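Local atomic coordinates of XRE-family like protein (Pseudomonas syringae pv. tomato, PDB entry 3F6W), a protein that probably binds DNA through a helix-turn-helix domain of the XRE (xenobiotic response element) family of transcriptional regulators. Residues Q13-L18 with Y71-K76; S45-A50 with M60-G65. All coordinates share one frame; numbering follows the deposited sequence.

How the contacts relate
Read from the N terminus, the long helix 3-26 supplies Gln13-Leu18, and the chain then runs through helices 30-37 and 41-48, the pair expected to form the helix-turn-helix. Contact 2 closes the shorter loop, joining Ser45-Ala50 at the end of helix 41-48 to Met60-Gly65 of helix 56-66. Contact 1 closes the longer one when helix 70-78 returns to the first helix, so contact 2 lies nested within it. Their centres are about 12 Å apart and they touch directly: Leu16 packs on Ala50 and Thr47, and Tyr71 on Arg64. Contact 1 thus ties the first helix to the last, contact 2 the end of helix 41-48 to helix 56-66.

Contact 1 (Q13-L18 with Y71-K76); sequences QALLDL and YALLSK
Leu15 and Leu73 meet because both send CG trans to the backbone N, Leu15 with chi1 at -173° and Leu73 with chi1 at -158°. The torsion matters most for Leu15: its CB does not head for the opposite helix, yet the end of the chain swings across and delivers CD1 to within 3.4 Å of Leu73 CD2. That separation is shorter than ordinary van der Waals contact between methyl carbons, so the packing is tight at this point. Leu73, by contrast, starts toward helix 3-26, and its CD2 is the common point of the contact. Leu18 points its CB across the contact, and Leu73 CD2 also lies 3.7 Å from Leu18 CD1, with Leu18 CB a little farther off. Leu15 and Leu18 both lie oblique to Leu73 and reach the same methyl group from directions about a right angle apart. Leu74 is marginal: its CB points away, and CD2 comes back only to 4.5 Å from Leu15 CD2.

All the meeting atoms are aliphatic, so the contact is dispersive and hydrophobic. The local helix axes run at 131° to each other, nearer antiparallel than parallel, and pass 10.9 Å apart at their closest; the leucine branches bridge this separation. Phe59 of helix 56-66 packs against Leu15, Leu73 and Leu74, making this a three-helix junction. Leu77 extends the apolar patch along helix 70-78, while Ser1 of the second subunit packs on Leu18, placing the contact beside the dimer interface.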
loop_
_atom_site.group_PDB
_atom_site.type_symbol
_atom_site.label_atom_id
_atom_site.label_comp_id
_atom_site.label_asym_id
_atom_site.label_seq_id
_atom_site.Cartn_x
_atom_site.Cartn_y
_atom_site.Cartn_z
ATOM N N GLN A 13 -5.490 -5.145 -0.959
ATOM C CA GLN A 13 -5.428 -5.673 -2.316
ATOM C C GLN A 13 -4.375 -6.772 -2.429
ATOM O O GLN A 13 -4.593 -7.767 -3.133
ATOM C CB GLN A 13 -5.197 -4.559 -3.334
ATOM C CG GLN A 13 -6.400 -3.632 -3.493
ATOM C CD GLN A 13 -7.528 -4.259 -4.294
ATOM O OE1 GLN A 13 -8.696 -4.180 -3.912
ATOM N NE2 GLN A 13 -7.182 -4.886 -5.412
ATOM N N ALA A 14 -3.262 -6.608 -1.719
ATOM C CA ALA A 14 -2.206 -7.617 -1.694
ATOM C C ALA A 14 -2.722 -8.906 -1.067
ATOM O O ALA A 14 -2.449 -10.003 -1.561
ATOM C CB ALA A 14 -0.957 -7.090 -0.934
ATOM N N LEU A 15 -3.488 -8.782 0.014
ATOM C CA LEU A 15 -4.138 -9.957 0.589
ATOM C C LEU A 15 -5.050 -10.662 -0.423
ATOM O O LEU A 15 -5.020 -11.893 -0.535
ATOM C CB LEU A 15 -4.914 -9.597 1.859
ATOM C CG LEU A 15 -5.481 -10.793 2.618
ATOM C CD1 LEU A 15 -4.356 -11.751 2.979
ATOM C CD2 LEU A 15 -6.206 -10.316 3.867
ATOM N N LEU A 16 -5.855 -9.905 -1.167
ATOM C CA LEU A 16 -6.680 -10.540 -2.204
ATOM C C LEU A 16 -5.818 -11.252 -3.265
ATOM O O LEU A 16 -6.165 -12.341 -3.734
ATOM C CB LEU A 16 -7.608 -9.536 -2.886
ATOM C CG LEU A 16 -8.726 -8.906 -2.039
ATOM C CD1 LEU A 16 -9.599 -8.030 -2.934
ATOM C CD2 LEU A 16 -9.554 -9.980 -1.316
ATOM N N ASP A 17 -4.721 -10.614 -3.653
ATOM C CA ASP A 17 -3.762 -11.190 -4.608
ATOM C C ASP A 17 -3.276 -12.542 -4.083
ATOM O O ASP A 17 -3.291 -13.554 -4.801
ATOM C CB ASP A 17 -2.592 -10.199 -4.788
ATOM C CG ASP A 17 -1.684 -10.520 -5.983
ATOM O OD1 ASP A 17 -2.048 -11.375 -6.829
ATOM O OD2 ASP A 17 -0.597 -9.878 -6.079
ATOM N N LEU A 18 -2.856 -12.570 -2.821
ATOM C CA LEU A 18 -2.398 -13.814 -2.205
ATOM C C LEU A 18 -3.483 -14.865 -2.138
ATOM O O LEU A 18 -3.206 -16.056 -2.319
ATOM C CB LEU A 18 -1.824 -13.568 -0.805
ATOM C CG LEU A 18 -0.536 -12.731 -0.791
ATOM C CD1 LEU A 18 -0.225 -12.248 0.624
ATOM C CD2 LEU A 18 0.639 -13.518 -1.387
ATOM N N TYR A 71 -3.551 -18.021 9.645
ATOM C CA TYR A 71 -2.543 -17.376 10.476
ATOM C C TYR A 71 -1.237 -17.203 9.698
ATOM O O TYR A 71 -0.572 -16.172 9.801
ATOM C CB TYR A 71 -2.290 -18.186 11.760
ATOM C CG TYR A 71 -3.498 -18.276 12.667
ATOM C CD1 TYR A 71 -3.689 -17.365 13.700
ATOM C CD2 TYR A 71 -4.444 -19.278 12.494
ATOM C CE1 TYR A 71 -4.790 -17.448 14.530
ATOM C CE2 TYR A 71 -5.558 -19.361 13.315
ATOM C CZ TYR A 71 -5.723 -18.449 14.323
ATOM O OH TYR A 71 -6.816 -18.543 15.137
ATOM N N ALA A 72 -0.875 -18.224 8.929
ATOM C CA ALA A 72 0.348 -18.189 8.144
ATOM C C ALA A 72 0.251 -17.162 7.017
ATOM O O ALA A 72 1.221 -16.466 6.718
ATOM C CB ALA A 72 0.671 -19.573 7.584
ATOM N N LEU A 73 -0.912 -17.070 6.381
ATOM C CA LEU A 73 -1.067 -16.111 5.292
ATOM C C LEU A 73 -0.937 -14.692 5.840
ATOM O O LEU A 73 -0.226 -13.858 5.279
ATOM C CB LEU A 73 -2.411 -16.295 4.567
ATOM C CG LEU A 73 -2.478 -15.736 3.138
ATOM C CD1 LEU A 73 -3.846 -15.978 2.515
ATOM C CD2 LEU A 73 -2.126 -14.262 3.076
ATOM N N LEU A 74 -1.605 -14.418 6.955
ATOM C CA LEU A 74 -1.492 -13.096 7.561
ATOM C C LEU A 74 -0.043 -12.755 7.934
ATOM O O LEU A 74 0.405 -11.621 7.754
ATOM C CB LEU A 74 -2.375 -13.007 8.797
ATOM C CG LEU A 74 -3.861 -12.967 8.451
ATOM C CD1 LEU A 74 -4.671 -12.958 9.723
ATOM C CD2 LEU A 74 -4.163 -11.735 7.602
ATOM N N SER A 75 0.677 -13.738 8.461
ATOM C CA SER A 75 2.064 -13.526 8.868
ATOM C C SER A 75 2.933 -13.134 7.686
ATOM O O SER A 75 3.777 -12.238 7.778
ATOM C CB SER A 75 2.607 -14.788 9.524
ATOM O OG SER A 75 1.972 -14.990 10.769
ATOM N N LYS A 76 2.706 -13.814 6.573
ATOM C CA LYS A 76 3.423 -13.553 5.341
ATOM C C LYS A 76 3.113 -12.161 4.820
ATOM O O LYS A 76 4.005 -11.433 4.395
ATOM C CB LYS A 76 3.040 -14.597 4.304
ATOM C CG LYS A 76 3.486 -14.286 2.900
ATOM C CD LYS A 76 3.039 -15.395 1.977
ATOM C CE LYS A 76 3.251 -16.743 2.642
ATOM N NZ LYS A 76 2.865 -17.882 1.774
#

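Contact 2 (S45-A50 with M60-G65); sequences SKTENA and MDFCRG
Glu48 OE2 is held in a salt bridge by Arg23 NE from helix 3-26 and also approaches the edge of the Phe62 ring, 3.9 Å from CZ. The oxygen lies near the ring plane, and the carboxylate plane is turned 56° from that of the ring. Although Glu48 CB does not point straight at helix 56-66, its extended chain carries the carboxylate across, the side chain running nearly perpendicular to that of Phe62. Phe62 places its ring there with CG trans to the backbone N (chi1 -164°).

Thr47 comes at the ring from the opposite direction to the Phe62 side chain, with CG2 3.9 Å from CE1 in an oblique approach. With CG2 trans to the backbone N and OG1 beside it (chi1 -71°), the methyl group faces the ring while OG1 hydrogen-bonds to Phe43 O one turn earlier. Just beyond, a Schellman motif at Ala50 ends helix 41-48. Leu19 and Leu33 also pack on Phe62, so the ring is buried among four helices.

Chemically, the in-plane oxygen faces the ring's hydrogen-bearing rim, probably mildly favourable electrostatically, whereas Arg23 and Gln30, the latter bound to OE1, probably stabilise the ionised carboxylate beside an apolar core.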
loop_
_atom_site.group_PDB
_atom_site.type_symbol
_atom_site.label_atom_id
_atom_site.label_comp_id
_atom_site.label_asym_id
_atom_site.label_seq_id
_atom_site.Cartn_x
_atom_site.Cartn_y
_atom_site.Cartn_z
ATOM N N SER A 45 -16.905 -14.592 -5.730
ATOM C CA SER A 45 -16.536 -13.717 -6.833
ATOM C C SER A 45 -16.446 -12.242 -6.411
ATOM O O SER A 45 -15.541 -11.532 -6.826
ATOM C CB SER A 45 -17.472 -13.897 -8.037
ATOM O OG SER A 45 -18.814 -13.628 -7.684
ATOM N N LYS A 46 -17.370 -11.786 -5.576
ATOM C CA LYS A 46 -17.337 -10.391 -5.123
ATOM C C LYS A 46 -16.179 -10.152 -4.156
ATOM O O LYS A 46 -15.602 -9.061 -4.100
ATOM C CB LYS A 46 -18.662 -10.005 -4.456
ATOM C CG LYS A 46 -19.799 -9.791 -5.452
ATOM C CD LYS A 46 -20.988 -9.123 -4.808
ATOM C CE LYS A 46 -22.015 -8.731 -5.854
ATOM N NZ LYS A 46 -23.190 -8.076 -5.237
ATOM N N THR A 47 -15.847 -11.173 -3.376
ATOM C CA THR A 47 -14.691 -11.077 -2.499
ATOM C C THR A 47 -13.437 -10.898 -3.359
ATOM O O THR A 47 -12.635 -9.973 -3.145
ATOM C CB THR A 47 -14.543 -12.328 -1.623
ATOM O OG1 THR A 47 -15.579 -12.348 -0.636
ATOM C CG2 THR A 47 -13.201 -12.313 -0.911
ATOM N N GLU A 48 -13.276 -11.754 -4.359
ATOM C CA GLU A 48 -12.066 -11.676 -5.200
ATOM C C GLU A 48 -11.996 -10.408 -6.049
ATOM O O GLU A 48 -10.913 -9.881 -6.301
ATOM C CB GLU A 48 -11.892 -12.934 -6.060
ATOM C CG GLU A 48 -11.823 -14.208 -5.222
ATOM C CD GLU A 48 -11.477 -15.460 -6.018
ATOM O OE1 GLU A 48 -11.558 -15.438 -7.255
ATOM O OE2 GLU A 48 -11.113 -16.471 -5.396
ATOM N N ASN A 49 -13.151 -9.915 -6.482
ATOM C CA ASN A 49 -13.206 -8.705 -7.289
ATOM C C ASN A 49 -13.179 -7.415 -6.480
ATOM O O ASN A 49 -13.275 -6.343 -7.052
ATOM C CB ASN A 49 -14.461 -8.711 -8.162
ATOM C CG ASN A 49 -14.505 -9.896 -9.104
ATOM O OD1 ASN A 49 -13.502 -10.574 -9.306
ATOM N ND2 ASN A 49 -15.674 -10.154 -9.682
ATOM N N ALA A 50 -13.073 -7.524 -5.159
ATOM C CA ALA A 50 -13.134 -6.371 -4.257
ATOM C C ALA A 50 -14.439 -5.588 -4.331
ATOM O O ALA A 50 -14.451 -4.363 -4.138
ATOM C CB ALA A 50 -11.949 -5.436 -4.493
HETATM N N MSE A 60 -10.859 -16.265 7.726
HETATM C CA MSE A 60 -10.443 -17.552 8.258
HETATM C C MSE A 60 -11.139 -18.684 7.499
HETATM O O MSE A 60 -10.490 -19.649 7.102
HETATM C CB MSE A 60 -10.689 -17.645 9.771
HETATM C CG MSE A 60 -9.773 -16.739 10.594
HETATM SE SE MSE A 60 -9.812 -17.196 12.501
HETATM C CE MSE A 60 -11.662 -16.679 12.880
ATOM N N ASP A 61 -12.449 -18.562 7.278
ATOM C CA ASP A 61 -13.214 -19.659 6.664
ATOM C C ASP A 61 -12.824 -19.847 5.195
ATOM O O ASP A 61 -12.768 -20.972 4.681
ATOM C CB ASP A 61 -14.729 -19.394 6.752
ATOM C CG ASP A 61 -15.260 -19.395 8.195
ATOM O OD1 ASP A 61 -14.519 -19.771 9.134
ATOM O OD2 ASP A 61 -16.433 -19.000 8.387
ATOM N N PHE A 62 -12.576 -18.727 4.527
ATOM C CA PHE A 62 -12.180 -18.704 3.117
ATOM C C PHE A 62 -10.877 -19.495 2.982
ATOM O O PHE A 62 -10.752 -20.389 2.136
ATOM C CB PHE A 62 -11.980 -17.237 2.708
ATOM C CG PHE A 62 -11.946 -16.987 1.216
ATOM C CD1 PHE A 62 -13.055 -16.478 0.558
ATOM C CD2 PHE A 62 -10.776 -17.193 0.492
ATOM C CE1 PHE A 62 -13.011 -16.210 -0.810
ATOM C CE2 PHE A 62 -10.723 -16.927 -0.869
ATOM C CZ PHE A 62 -11.843 -16.437 -1.521
ATOM N N CYS A 63 -9.918 -19.177 3.843
ATOM C CA CYS A 63 -8.639 -19.883 3.879
ATOM C C CYS A 63 -8.803 -21.388 4.104
ATOM O O CYS A 63 -8.241 -22.209 3.361
ATOM C CB CYS A 63 -7.741 -19.293 4.973
ATOM S SG CYS A 63 -7.020 -17.673 4.541
ATOM N N ARG A 64 -9.571 -21.753 5.130
ATOM C CA ARG A 64 -9.794 -23.167 5.417
ATOM C C ARG A 64 -10.440 -23.845 4.213
ATOM O O ARG A 64 -10.123 -24.989 3.893
ATOM C CB ARG A 64 -10.641 -23.362 6.685
ATOM C CG ARG A 64 -9.834 -23.540 7.968
ATOM C CD ARG A 64 -9.192 -22.250 8.404
ATOM N NE ARG A 64 -8.377 -22.384 9.610
ATOM C CZ ARG A 64 -8.730 -21.936 10.813
ATOM N NH1 ARG A 64 -9.901 -21.340 10.990
ATOM N NH2 ARG A 64 -7.917 -22.093 11.849
ATOM N N GLY A 65 -11.330 -23.131 3.534
ATOM C CA GLY A 65 -12.027 -23.694 2.386
ATOM C C GLY A 65 -11.085 -24.025 1.232
ATOM O O GLY A 65 -11.325 -24.948 0.451
#